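Local coordinates for Cyclo(L-tyrosyl-L-tyrosyl) synthase (Mycobacterium tuberculosis, PDB 2X9Q), which probably makes the cyclic dipeptide cyclo(L-Tyr-L-Tyr) from two molecules of tyrosyl-tRNA without using ATP, as a step toward mycocyclosin, at residues A[198-210]-A[220-232]. Residues are numbered along the deposited sequence; the frame is centred on the assembly and turned at random.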
# COMPACT_ATOMS: atom_id res chain seq x y z
N ALA A 198 -20.94 -0.16 2.61
CA ALA A 198 -21.09 0.79 3.80
C ALA A 198 -19.92 0.64 4.79
O ALA A 198 -19.38 1.64 5.31
CB ALA A 198 -22.46 0.46 4.52
N VAL A 199 -19.53 -0.61 5.07
CA VAL A 199 -18.32 -0.83 5.90
C VAL A 199 -17.11 -0.14 5.32
O VAL A 199 -16.45 0.56 6.05
CB VAL A 199 -18.09 -2.34 6.20
CG1 VAL A 199 -16.79 -2.56 7.14
CG2 VAL A 199 -19.38 -2.85 6.95
N CYS A 200 -16.86 -0.33 4.00
CA CYS A 200 -15.72 0.36 3.34
C CYS A 200 -15.88 1.88 3.41
O CYS A 200 -14.87 2.55 3.62
CB CYS A 200 -15.57 -0.11 1.87
SG CYS A 200 -15.12 -1.84 1.77
N GLN A 201 -17.10 2.44 3.29
CA GLN A 201 -17.22 3.93 3.41
C GLN A 201 -16.91 4.39 4.81
O GLN A 201 -16.32 5.46 4.97
CB GLN A 201 -18.63 4.51 3.16
CG GLN A 201 -19.19 4.34 1.85
CD GLN A 201 -18.69 5.39 0.86
OE1 GLN A 201 -18.36 6.58 1.20
NE2 GLN A 201 -18.62 4.96 -0.38
N ASP A 202 -17.34 3.61 5.84
CA ASP A 202 -17.03 4.01 7.18
C ASP A 202 -15.50 4.05 7.32
O ASP A 202 -14.95 4.96 7.95
CB ASP A 202 -17.62 3.03 8.24
CG ASP A 202 -17.68 3.67 9.63
OD1 ASP A 202 -18.42 4.69 9.77
OD2 ASP A 202 -16.99 3.21 10.56
N LEU A 203 -14.83 3.00 6.83
CA LEU A 203 -13.34 2.90 6.92
C LEU A 203 -12.71 4.06 6.13
O LEU A 203 -11.80 4.66 6.60
CB LEU A 203 -12.87 1.50 6.39
CG LEU A 203 -13.18 0.37 7.40
CD1 LEU A 203 -12.91 -1.03 6.86
CD2 LEU A 203 -12.53 0.49 8.80
N VAL A 204 -13.27 4.47 5.00
CA VAL A 204 -12.75 5.65 4.34
C VAL A 204 -12.90 6.89 5.19
O VAL A 204 -11.96 7.65 5.28
CB VAL A 204 -13.39 5.81 2.96
CG1 VAL A 204 -13.33 7.27 2.41
CG2 VAL A 204 -12.70 4.79 2.00
N ARG A 205 -14.10 7.15 5.78
CA ARG A 205 -14.33 8.35 6.58
C ARG A 205 -13.41 8.33 7.78
O ARG A 205 -12.88 9.40 8.13
CB ARG A 205 -15.79 8.50 7.02
CG ARG A 205 -16.73 8.73 5.84
CD ARG A 205 -18.22 8.57 6.24
NE ARG A 205 -19.04 8.82 5.04
CZ ARG A 205 -20.20 8.27 4.75
NH1 ARG A 205 -20.75 7.34 5.56
NH2 ARG A 205 -20.81 8.62 3.60
N ARG A 206 -13.20 7.16 8.43
CA ARG A 206 -12.27 7.13 9.56
C ARG A 206 -10.85 7.58 9.10
O ARG A 206 -10.21 8.41 9.74
CB ARG A 206 -12.12 5.75 10.20
CG ARG A 206 -13.24 5.29 11.16
CD ARG A 206 -13.87 6.35 12.07
NE ARG A 206 -15.30 6.36 11.76
CZ ARG A 206 -15.97 7.39 11.21
NH1 ARG A 206 -17.29 7.24 10.96
NH2 ARG A 206 -15.35 8.56 10.95
N PHE A 207 -10.38 7.02 7.99
CA PHE A 207 -9.09 7.36 7.47
C PHE A 207 -8.98 8.87 7.11
O PHE A 207 -7.93 9.48 7.36
CB PHE A 207 -8.75 6.51 6.27
CG PHE A 207 -7.57 6.98 5.50
CD1 PHE A 207 -6.29 6.93 6.07
CD2 PHE A 207 -7.73 7.51 4.20
CE1 PHE A 207 -5.16 7.41 5.38
CE2 PHE A 207 -6.60 7.99 3.46
CZ PHE A 207 -5.30 7.93 4.06
N LEU A 208 -10.02 9.44 6.49
CA LEU A 208 -9.98 10.85 6.12
C LEU A 208 -10.04 11.73 7.34
O LEU A 208 -9.42 12.80 7.34
CB LEU A 208 -11.06 11.24 5.11
CG LEU A 208 -10.92 10.71 3.69
CD1 LEU A 208 -12.11 11.04 2.85
CD2 LEU A 208 -9.62 11.27 3.07
N SER A 209 -10.73 11.29 8.40
CA SER A 209 -10.88 12.13 9.57
C SER A 209 -9.53 12.33 10.33
O SER A 209 -9.43 13.21 11.21
CB SER A 209 -11.91 11.55 10.53
OG SER A 209 -11.27 10.58 11.36
N THR A 210 -8.53 11.49 10.01
CA THR A 210 -7.15 11.59 10.52
C THR A 210 -6.23 12.52 9.67
O THR A 210 -5.25 13.04 10.21
CB THR A 210 -6.44 10.17 10.69
OG1 THR A 210 -5.97 9.69 9.41
CG2 THR A 210 -7.35 9.09 11.40
N ALA A 220 -18.45 14.72 0.02
CA ALA A 220 -18.75 13.49 -0.73
C ALA A 220 -17.66 13.19 -1.81
O ALA A 220 -17.25 12.04 -2.01
CB ALA A 220 -20.11 13.62 -1.40
N THR A 221 -17.19 14.25 -2.48
CA THR A 221 -16.17 14.10 -3.48
C THR A 221 -14.87 13.61 -2.90
O THR A 221 -14.30 12.72 -3.50
CB THR A 221 -15.92 15.42 -4.30
OG1 THR A 221 -17.19 15.95 -4.64
CG2 THR A 221 -15.13 15.09 -5.63
N GLN A 222 -14.41 14.18 -1.77
CA GLN A 222 -13.18 13.68 -1.16
C GLN A 222 -13.30 12.16 -0.82
O GLN A 222 -12.33 11.41 -0.97
CB GLN A 222 -12.77 14.46 0.08
CG GLN A 222 -12.29 15.94 -0.20
CD GLN A 222 -12.32 16.83 1.08
OE1 GLN A 222 -12.57 16.34 2.18
NE2 GLN A 222 -12.06 18.12 0.93
N GLU A 223 -14.51 11.75 -0.36
CA GLU A 223 -14.76 10.32 -0.01
C GLU A 223 -14.71 9.45 -1.21
O GLU A 223 -14.10 8.41 -1.15
CB GLU A 223 -16.11 10.14 0.68
CG GLU A 223 -16.08 10.74 2.03
CD GLU A 223 -17.47 10.69 2.75
OE1 GLU A 223 -18.38 9.90 2.38
OE2 GLU A 223 -17.57 11.42 3.74
N GLN A 224 -15.38 9.85 -2.29
CA GLN A 224 -15.40 9.08 -3.51
C GLN A 224 -13.97 8.97 -4.12
O GLN A 224 -13.54 7.90 -4.51
CB GLN A 224 -16.34 9.72 -4.56
CG GLN A 224 -16.44 8.77 -5.78
CD GLN A 224 -16.79 7.29 -5.29
OE1 GLN A 224 -17.87 7.07 -4.72
NE2 GLN A 224 -15.85 6.32 -5.46
N VAL A 225 -13.20 10.07 -4.14
CA VAL A 225 -11.84 9.97 -4.71
C VAL A 225 -10.95 9.09 -3.81
O VAL A 225 -10.16 8.28 -4.31
CB VAL A 225 -11.24 11.40 -4.93
CG1 VAL A 225 -9.69 11.36 -5.19
CG2 VAL A 225 -12.05 12.07 -6.06
N CYS A 226 -11.10 9.21 -2.50
CA CYS A 226 -10.31 8.38 -1.59
C CYS A 226 -10.66 6.88 -1.80
O CYS A 226 -9.77 6.02 -1.84
CB CYS A 226 -10.61 8.78 -0.13
SG CYS A 226 -9.60 7.91 1.04
N MSE A 227 -11.95 6.58 -1.94
CA MSE A 227 -12.38 5.19 -2.29
C MSE A 227 -11.71 4.74 -3.59
O MSE A 227 -11.25 3.59 -3.72
CB MSE A 227 -13.90 5.09 -2.38
CG MSE A 227 -14.49 3.66 -2.77
SE MSE A 227 -14.19 2.46 -1.24
CE MSE A 227 -15.78 3.24 -0.21
N ASP A 228 -11.62 5.63 -4.59
CA ASP A 228 -10.99 5.24 -5.85
C ASP A 228 -9.50 4.93 -5.66
O ASP A 228 -8.97 3.98 -6.26
CB ASP A 228 -11.14 6.35 -6.92
CG ASP A 228 -12.57 6.50 -7.45
OD1 ASP A 228 -13.45 5.64 -7.26
OD2 ASP A 228 -12.81 7.55 -8.06
N TYR A 229 -8.84 5.76 -4.90
CA TYR A 229 -7.40 5.71 -4.64
C TYR A 229 -7.10 4.38 -3.89
O TYR A 229 -6.25 3.62 -4.30
CB TYR A 229 -7.05 6.93 -3.76
CG TYR A 229 -5.59 7.11 -3.39
CD1 TYR A 229 -4.94 6.24 -2.48
CD2 TYR A 229 -4.84 8.22 -3.94
CE1 TYR A 229 -3.51 6.44 -2.14
CE2 TYR A 229 -3.43 8.43 -3.62
CZ TYR A 229 -2.78 7.53 -2.73
OH TYR A 229 -1.43 7.72 -2.42
N ILE A 230 -7.92 4.06 -2.89
CA ILE A 230 -7.75 2.80 -2.06
C ILE A 230 -8.08 1.56 -2.90
O ILE A 230 -7.35 0.54 -2.85
CB ILE A 230 -8.65 2.91 -0.85
CG1 ILE A 230 -7.95 3.81 0.21
CG2 ILE A 230 -8.92 1.53 -0.25
CD1 ILE A 230 -9.01 4.30 1.29
N CYS A 231 -9.13 1.64 -3.71
CA CYS A 231 -9.42 0.56 -4.64
C CYS A 231 -8.28 0.25 -5.65
O CYS A 231 -8.01 -0.92 -5.92
CB CYS A 231 -10.76 0.77 -5.37
SG CYS A 231 -12.16 0.56 -4.20
N ALA A 232 -7.59 1.30 -6.16
CA ALA A 232 -6.46 1.13 -7.01
C ALA A 232 -5.21 0.46 -6.35
O ALA A 232 -4.48 -0.26 -7.03
CB ALA A 232 -6.04 2.47 -7.64
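Leu-208 reaches helix 220-232 near its start, where Leu-208 CD1 lies 3.8 Å from the backbone O of Gln-222. The amide of Gln-222 turns to another partner, the backbone O of Ala-128. Glu-223 follows, as a knob among Gln-201, Val-204, Arg-205 and Leu-208. Its chain is extended beyond CG (chi2 175°), which carries the carboxylate across to Arg-205. The salt bridge is side-on. Arg-205 NE and NH2 both donate to Glu-223 OE1, at 2.9 and 3.0 Å. NH2 meets the syn lone pair, while NE comes from above the carboxylate plane. The guanidinium and carboxylate planes are 66° apart, and the NE bond to OE2 is weak. Segments 198-210 and 220-232 cross at 105°, with their axes 9.9 Å apart at the closest. They belong to the Rossmann-like fold that cyclodipeptide synthases share with class I aminoacyl-tRNA synthetases. Cys-226 points its thiol away from its own backbone N, which puts SG at the edge of the Phe-207 ring. Cys-226 SG lies 3.7 Å from Phe-207 CD2, in a sulfur-aromatic contact, and also touches Leu-208 CD2. Selenomethionine Met-227 bends at chi2 and chi3, bringing CE to Cys-200 CB and to the side-chain amide of Gln-201. Met-227 CE is 3.3 Å from Gln-201 NE2. Val-204 is the opposing knob, set among Glu-223, Cys-226, Met-227 and Ile-230. Tyr-229 to Ala-232 belong to the probable substrate site, and Tyr-229 could bind aminoacyl-tRNA. Within that run, Ile-230 CD1 packs 3.8 Å from Val-204 CG2.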